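Local structure of phosphate-binding protein (Xanthomonas axonopodis pv. citri, 5UB3) at residues A[16-19]-A[20-24]; A[48-51]-A[52-56]; A[117-120]-A[121-125]. The protein is a periplasmic binding protein of the phosphonate-binding type that probably serves as the sensor partner of a diguanylate cyclase, caught here with a bound chloride ion. All coordinates share one frame; numbering follows the deposited sequence.

Contact 1: A[16-19]-A[20-24]; sequences SHYE and QLKPL
H17 and Q20 meet one turn apart on helix 14-28, and theirs is the tightly joined side of the contact. ND1 of H17 donates to OE1 of Q20 over 3.2 Å, approaching in the carbonyl plane on a lone pair, while the oxygen sits only slightly out of the imidazole plane. Ring and amide lie side by side with their planes tilted 28° from each other, a pairing that helps set the rotation of both groups. Both side chains start beside their own backbone N, and the bend of Q20 at chi2 (-146°) turns the amide back to the ring. The backbone here is distorted: Q20 N reaches H17 O at 3.0 Å, three residues back, and Y18 O takes two donors, L21 N and K22 N. P23 contributes to the kink, because its nitrogen carries no hydrogen for E19 O and its CD lies 3.0 Å from that E19 O instead. The helix joins strand 4-8 to strand 39-42 in a beta-alpha-beta unit, and L21 turns inward to I42. Opposite in character is the exposed flank, where Y18 and K22 run alongside each other by van der Waals contact. CE2 of the Y18 ring comes to 3.9 Å from CB of K22. K22 is modelled in two conformers, which leaves any contact of its outer chain with Y18 OH doubtful.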
loop_
_atom_site.group_PDB
_atom_site.type_symbol
_atom_site.label_atom_id
_atom_site.label_comp_id
_atom_site.label_asym_id
_atom_site.label_seq_id
_atom_site.Cartn_x
_atom_site.Cartn_y
_atom_site.Cartn_z
ATOM N N SER A 16 8.706 -7.195 -12.439
ATOM C CA SER A 16 8.331 -8.211 -11.479
ATOM C C SER A 16 6.825 -8.264 -11.164
ATOM O O SER A 16 6.257 -9.346 -10.957
ATOM C CB SER A 16 9.170 -8.014 -10.206
ATOM O OG SER A 16 8.348 -8.030 -9.065
ATOM N N HIS A 17 6.147 -7.124 -11.132
ATOM C CA HIS A 17 4.734 -7.156 -10.712
ATOM C C HIS A 17 3.805 -7.604 -11.811
ATOM O O HIS A 17 2.698 -8.002 -11.522
ATOM C CB HIS A 17 4.316 -5.805 -10.129
ATOM C CG HIS A 17 5.096 -5.459 -8.892
ATOM N ND1 HIS A 17 4.996 -6.198 -7.727
ATOM C CD2 HIS A 17 6.059 -4.541 -8.666
ATOM C CE1 HIS A 17 5.825 -5.711 -6.824
ATOM N NE2 HIS A 17 6.495 -4.716 -7.375
ATOM N N TYR A 18 4.246 -7.492 -13.067
ATOM C CA TYR A 18 3.465 -8.003 -14.201
ATOM C C TYR A 18 2.951 -9.383 -13.931
ATOM O O TYR A 18 1.764 -9.650 -14.096
ATOM C CB TYR A 18 4.301 -8.054 -15.437
ATOM C CG TYR A 18 3.525 -8.482 -16.669
ATOM C CD1 TYR A 18 2.845 -7.554 -17.451
ATOM C CD2 TYR A 18 3.481 -9.802 -17.029
ATOM C CE1 TYR A 18 2.119 -7.963 -18.568
ATOM C CE2 TYR A 18 2.737 -10.236 -18.099
ATOM C CZ TYR A 18 2.121 -9.322 -18.882
ATOM O OH TYR A 18 1.462 -9.809 -19.947
ATOM N N GLU A 19 3.860 -10.250 -13.479
ATOM C CA GLU A 19 3.573 -11.675 -13.218
ATOM C C GLU A 19 2.548 -11.919 -12.129
ATOM O O GLU A 19 1.971 -12.964 -12.051
ATOM C CB GLU A 19 4.849 -12.378 -12.772
ATOM C CG GLU A 19 6.021 -12.333 -13.759
ATOM C CD GLU A 19 7.292 -12.840 -13.093
ATOM O OE1 GLU A 19 7.687 -12.317 -12.018
ATOM O OE2 GLU A 19 7.869 -13.807 -13.605
ATOM N N GLN A 20 2.434 -10.967 -11.219
ATOM C CA GLN A 20 1.474 -11.005 -10.131
ATOM C C GLN A 20 0.027 -10.714 -10.578
ATOM O O GLN A 20 -0.929 -11.198 -9.994
ATOM C CB GLN A 20 1.972 -10.032 -9.044
ATOM C CG GLN A 20 3.352 -10.456 -8.533
ATOM C CD GLN A 20 3.563 -10.166 -7.060
ATOM O OE1 GLN A 20 3.945 -9.043 -6.692
ATOM N NE2 GLN A 20 3.248 -11.164 -6.184
ATOM N N LEU A 21 -0.117 -9.981 -11.680
ATOM C CA LEU A 21 -1.383 -9.565 -12.174
ATOM C C LEU A 21 -1.941 -10.408 -13.325
ATOM O O LEU A 21 -3.155 -10.616 -13.404
ATOM C CB LEU A 21 -1.241 -8.117 -12.642
ATOM C CG LEU A 21 -0.806 -7.141 -11.535
ATOM C CD1 LEU A 21 -0.540 -5.817 -12.227
ATOM C CD2 LEU A 21 -1.890 -6.974 -10.492
ATOM N N LYS A 22 -1.077 -10.890 -14.216
ATOM C CA LYS A 22 -1.562 -11.520 -15.452
ATOM C C LYS A 22 -2.359 -12.776 -15.192
ATOM O O LYS A 22 -3.430 -12.954 -15.782
ATOM C CB LYS A 22 -0.427 -11.819 -16.437
ATOM C CG LYS A 22 -0.904 -12.513 -17.721
ATOM C CD LYS A 22 -1.877 -11.613 -18.480
ATOM C CE LYS A 22 -1.968 -11.870 -19.989
ATOM N NZ LYS A 22 -2.802 -10.805 -20.629
ATOM N N PRO A 23 -1.863 -13.663 -14.310
ATOM C CA PRO A 23 -2.672 -14.871 -14.050
ATOM C C PRO A 23 -4.127 -14.611 -13.627
ATOM O O PRO A 23 -5.044 -15.238 -14.169
ATOM C CB PRO A 23 -1.904 -15.579 -12.947
ATOM C CG PRO A 23 -0.491 -15.125 -13.120
ATOM C CD PRO A 23 -0.609 -13.681 -13.508
ATOM N N LEU A 24 -4.364 -13.670 -12.699
ATOM C CA LEU A 24 -5.753 -13.426 -12.279
ATOM C C LEU A 24 -6.549 -12.723 -13.380
ATOM O O LEU A 24 -7.753 -13.016 -13.552
ATOM C CB LEU A 24 -5.807 -12.642 -10.967
ATOM C CG LEU A 24 -7.203 -12.367 -10.430
ATOM C CD1 LEU A 24 -7.889 -13.700 -10.118
ATOM C CD2 LEU A 24 -7.183 -11.441 -9.208
#

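Contact 2: A[48-51]-A[52-56]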
loop_
_atom_site.group_PDB
_atom_site.type_symbol
_atom_site.label_atom_id
_atom_site.label_comp_id
_atom_site.label_asym_id
_atom_site.label_seq_id
_atom_site.Cartn_x
_atom_site.Cartn_y
_atom_site.Cartn_z
ATOM N N ALA A 48 1.038 7.106 -7.520
ATOM C CA ALA A 48 -0.398 7.366 -7.341
ATOM C C ALA A 48 -0.934 8.452 -8.273
ATOM O O ALA A 48 -2.071 8.379 -8.796
ATOM C CB ALA A 48 -0.704 7.723 -5.889
ATOM N N ARG A 49 -0.105 9.468 -8.496
ATOM C CA ARG A 49 -0.492 10.538 -9.373
ATOM C C ARG A 49 -0.688 10.113 -10.798
ATOM O O ARG A 49 -1.718 10.410 -11.399
ATOM C CB ARG A 49 0.532 11.664 -9.352
ATOM C CG ARG A 49 0.360 12.497 -8.127
ATOM C CD ARG A 49 0.804 13.917 -8.458
ATOM N NE ARG A 49 2.200 14.106 -8.170
ATOM C CZ ARG A 49 2.891 15.170 -8.582
ATOM N NH1 ARG A 49 2.317 16.105 -9.349
ATOM N NH2 ARG A 49 4.174 15.286 -8.252
ATOM N N GLN A 50 0.317 9.436 -11.344
ATOM C CA GLN A 50 0.140 8.820 -12.662
ATOM C C GLN A 50 -1.007 7.831 -12.760
ATOM O O GLN A 50 -1.649 7.701 -13.808
ATOM C CB GLN A 50 1.448 8.152 -13.115
ATOM C CG GLN A 50 1.490 7.784 -14.605
ATOM C CD GLN A 50 1.314 9.017 -15.483
ATOM O OE1 GLN A 50 2.178 9.872 -15.504
ATOM N NE2 GLN A 50 0.178 9.119 -16.191
ATOM N N MET A 51 -1.165 7.015 -11.735
ATOM C CA MET A 51 -2.194 5.990 -11.799
ATOM C C MET A 51 -3.562 6.672 -11.777
ATOM O O MET A 51 -4.487 6.276 -12.495
ATOM C CB MET A 51 -2.076 5.043 -10.630
ATOM C CG MET A 51 -3.174 3.975 -10.673
ATOM S SD MET A 51 -3.320 3.005 -12.186
ATOM C CE MET A 51 -2.111 1.740 -11.843
ATOM N N SER A 52 -3.667 7.723 -10.950
ATOM C CA SER A 52 -4.880 8.545 -10.941
ATOM C C SER A 52 -5.156 9.132 -12.299
ATOM O O SER A 52 -6.298 9.121 -12.730
ATOM C CB SER A 52 -4.898 9.606 -9.838
ATOM O OG SER A 52 -5.975 10.527 -10.036
ATOM N N SER A 53 -4.133 9.618 -12.982
ATOM C CA SER A 53 -4.314 10.084 -14.356
ATOM C C SER A 53 -4.817 9.005 -15.318
ATOM O O SER A 53 -5.780 9.237 -16.069
ATOM C CB SER A 53 -2.985 10.689 -14.866
ATOM O OG SER A 53 -3.181 11.211 -16.151
ATOM N N TYR A 54 -4.202 7.826 -15.279
ATOM C CA TYR A 54 -4.701 6.683 -16.042
ATOM C C TYR A 54 -6.134 6.348 -15.740
ATOM O O TYR A 54 -6.948 6.132 -16.660
ATOM C CB TYR A 54 -3.896 5.405 -15.785
ATOM C CG TYR A 54 -2.534 5.343 -16.364
ATOM C CD1 TYR A 54 -2.163 6.118 -17.459
ATOM C CD2 TYR A 54 -1.609 4.467 -15.840
ATOM C CE1 TYR A 54 -0.901 6.021 -18.015
ATOM C CE2 TYR A 54 -0.347 4.375 -16.371
ATOM C CZ TYR A 54 -0.005 5.157 -17.476
ATOM O OH TYR A 54 1.230 5.077 -18.023
ATOM N N LEU A 55 -6.437 6.254 -14.453
ATOM C CA LEU A 55 -7.801 5.911 -14.045
ATOM C C LEU A 55 -8.789 6.912 -14.573
ATOM O O LEU A 55 -9.740 6.524 -15.222
ATOM C CB LEU A 55 -7.886 5.815 -12.524
ATOM C CG LEU A 55 -7.242 4.518 -11.983
ATOM C CD1 LEU A 55 -7.043 4.719 -10.490
ATOM C CD2 LEU A 55 -8.150 3.294 -12.241
ATOM N N ARG A 56 -8.515 8.196 -14.329
ATOM C CA ARG A 56 -9.384 9.311 -14.756
ATOM C C ARG A 56 -9.551 9.297 -16.283
ATOM O O ARG A 56 -10.619 9.525 -16.787
ATOM C CB ARG A 56 -8.854 10.652 -14.270
ATOM C CG ARG A 56 -9.627 11.841 -14.837
ATOM C CD ARG A 56 -9.334 13.110 -14.091
ATOM N NE ARG A 56 -7.878 13.371 -14.129
ATOM C CZ ARG A 56 -7.009 13.084 -13.166
ATOM N NH1 ARG A 56 -7.425 12.564 -12.042
ATOM N NH2 ARG A 56 -5.687 13.336 -13.339
HETATM O O HOH W 1 -3.243 12.654 -11.469
#
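With CG anti to the backbone N (chi1 -166°) and a bend at chi2, Q50 turns its amide forward along helix 48-56, to the ring of Y54, whose own CG stands beside its backbone N. The spacing is one regular alpha-helical turn, i to i+4, and the amide and ring planes are 48° apart, so the two groups neither stack flat nor meet at right angles. NE2 of Q50 lies 3.8 Å from Y54 CE1 and equally near S53 CB. Q50 O sits over one face of the ring, offset toward the rim, while accepting the nearly straight bond from Y54 N (2.9 Å, 171° at the hydrogen). On the buried side M51, bent at chi2 and chi3, places SD at the ring edge of Y54, and its CG packs 3.9 Å from L55 CD1. L73 of helix 67-75 touches M51, S52 and L55, which sets this face of the helix against its neighbour in the fold. The third flank is polar. R56 reaches back one turn, donating from NH1 to S52 OG at 3.2 Å, and S52 OG also has a weak bond to S78 OG. S53 OG is engaged by R57. A water in the plane of the R56 guanidinium, at its edge, accepts from NH2 and donates to R49 O at 2.7 Å.

Contact 3: A[117-120]-A[121-125]; sequences ALQN and ASSTS
The carboxamide of N120 bends over the backbone of S122 within a type I beta turn from N120 to S123, which carries the chain from strand 115-118 into helix 124-136. The N120 side chain curls over its own turn: CG lies between the backbone N and the carbonyl carbon (chi1 54°), which swings OD1 forward to S122 N at 2.9 Å. That bond is weak, with only 129° at the hydrogen, and its form is that of an Asx turn superposed on the beta turn. The turn itself is closed by S123 N donating to N120 O over 3.1 Å; the angle of 163° is good, although the donor stands above the carbonyl plane. Beyond the turn, CB of Q119 and CB of S123 each point toward the segment opposite and lie 4.0 Å apart. The Q119 chain runs extended, and its OE1 stops 3.6 Å from S123 OG, a gap spanned by one water that links the two oxygens. S123 is the N-cap of the helix; its OG, anti to the backbone N, has a weak bond to G126 N in the first turn. T124 OG1 is bound to T66 OG1, which ties the helix start to strand 62-66. The bridging water donates to Q119 OE1 at 2.8 Å.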
loop_
_atom_site.group_PDB
_atom_site.type_symbol
_atom_site.label_atom_id
_atom_site.label_comp_id
_atom_site.label_asym_id
_atom_site.label_seq_id
_atom_site.Cartn_x
_atom_site.Cartn_y
_atom_site.Cartn_z
ATOM N N ALA A 117 13.515 6.580 8.011
ATOM C CA ALA A 117 13.488 6.027 6.685
ATOM C C ALA A 117 12.072 5.683 6.297
ATOM O O ALA A 117 11.456 4.849 6.941
ATOM C CB ALA A 117 14.332 4.732 6.631
ATOM N N LEU A 118 11.594 6.298 5.234
ATOM C CA LEU A 118 10.307 5.992 4.646
ATOM C C LEU A 118 10.474 5.493 3.246
ATOM O O LEU A 118 11.556 5.533 2.670
ATOM C CB LEU A 118 9.496 7.252 4.646
ATOM C CG LEU A 118 9.270 7.770 6.070
ATOM C CD1 LEU A 118 8.379 9.011 6.039
ATOM C CD2 LEU A 118 8.598 6.712 6.900
ATOM N N GLN A 119 9.379 5.054 2.661
ATOM C CA GLN A 119 9.468 4.428 1.387
ATOM C C GLN A 119 9.293 5.314 0.163
ATOM O O GLN A 119 10.281 5.658 -0.481
ATOM C CB GLN A 119 8.562 3.241 1.384
ATOM C CG GLN A 119 9.184 2.119 2.186
ATOM C CD GLN A 119 8.218 1.005 2.472
ATOM O OE1 GLN A 119 7.583 0.435 1.559
ATOM N NE2 GLN A 119 8.099 0.664 3.747
ATOM N N ASN A 120 8.074 5.571 -0.238
ATOM C CA ASN A 120 7.764 6.516 -1.298
ATOM C C ASN A 120 6.386 7.010 -0.940
ATOM O O ASN A 120 5.745 6.405 -0.085
ATOM C CB ASN A 120 7.686 5.883 -2.700
ATOM C CG ASN A 120 6.722 4.711 -2.756
ATOM O OD1 ASN A 120 5.492 4.824 -2.523
ATOM N ND2 ASN A 120 7.287 3.554 -3.007
ATOM N N ALA A 121 5.889 8.033 -1.640
ATOM C CA ALA A 121 4.652 8.735 -1.241
ATOM C C ALA A 121 3.358 7.915 -1.396
ATOM O O ALA A 121 2.327 8.241 -0.776
ATOM C CB ALA A 121 4.555 10.060 -1.968
ATOM N N SER A 122 3.432 6.837 -2.186
ATOM C CA SER A 122 2.327 5.964 -2.431
ATOM C C SER A 122 2.228 4.810 -1.401
ATOM O O SER A 122 1.240 4.055 -1.400
ATOM C CB SER A 122 2.402 5.496 -3.907
ATOM O OG SER A 122 2.567 6.653 -4.789
ATOM N N SER A 123 3.181 4.702 -0.460
ATOM C CA SER A 123 3.195 3.572 0.451
ATOM C C SER A 123 2.310 3.816 1.658
ATOM O O SER A 123 2.388 4.847 2.329
ATOM C CB SER A 123 4.632 3.330 0.920
ATOM O OG SER A 123 4.668 2.442 1.991
ATOM N N THR A 124 1.436 2.878 1.951
ATOM C CA THR A 124 0.547 2.995 3.127
ATOM C C THR A 124 1.332 2.867 4.413
ATOM O O THR A 124 1.369 3.771 5.214
ATOM C CB THR A 124 -0.573 1.913 3.100
ATOM O OG1 THR A 124 -1.327 2.102 1.920
ATOM C CG2 THR A 124 -1.505 2.073 4.235
ATOM N N SER A 125 1.945 1.715 4.598
ATOM C CA SER A 125 2.562 1.386 5.845
ATOM C C SER A 125 3.934 2.019 5.958
ATOM O O SER A 125 4.514 2.041 7.043
ATOM C CB SER A 125 2.670 -0.134 6.001
ATOM O OG SER A 125 3.538 -0.711 5.003
HETATM O O HOH W 2 4.855 0.154 1.107
#

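The contacts follow one another along the chain, contact 1 on helix 14-28, contact 2 on helix 48-56 and contact 3 where strand 115-118 passes into helix 124-136. Centres of contacts 1 and 2 lie about 19 Å apart, those of contacts 1 and 3 about 22 Å; neither pair touches. Contacts 2 and 3, with centres about 18 Å apart, do meet: A48 N and S122 OG are 3.2 Å apart, a probable hydrogen bond joining the first residue of helix 48-56 to the turn. In periplasmic binding proteins two lobes close on a ligand, and this bond probably links the lobes. Contact 3 is centred about 8 Å from the chain centre, contacts 1 and 2 about 17 and 15 Å.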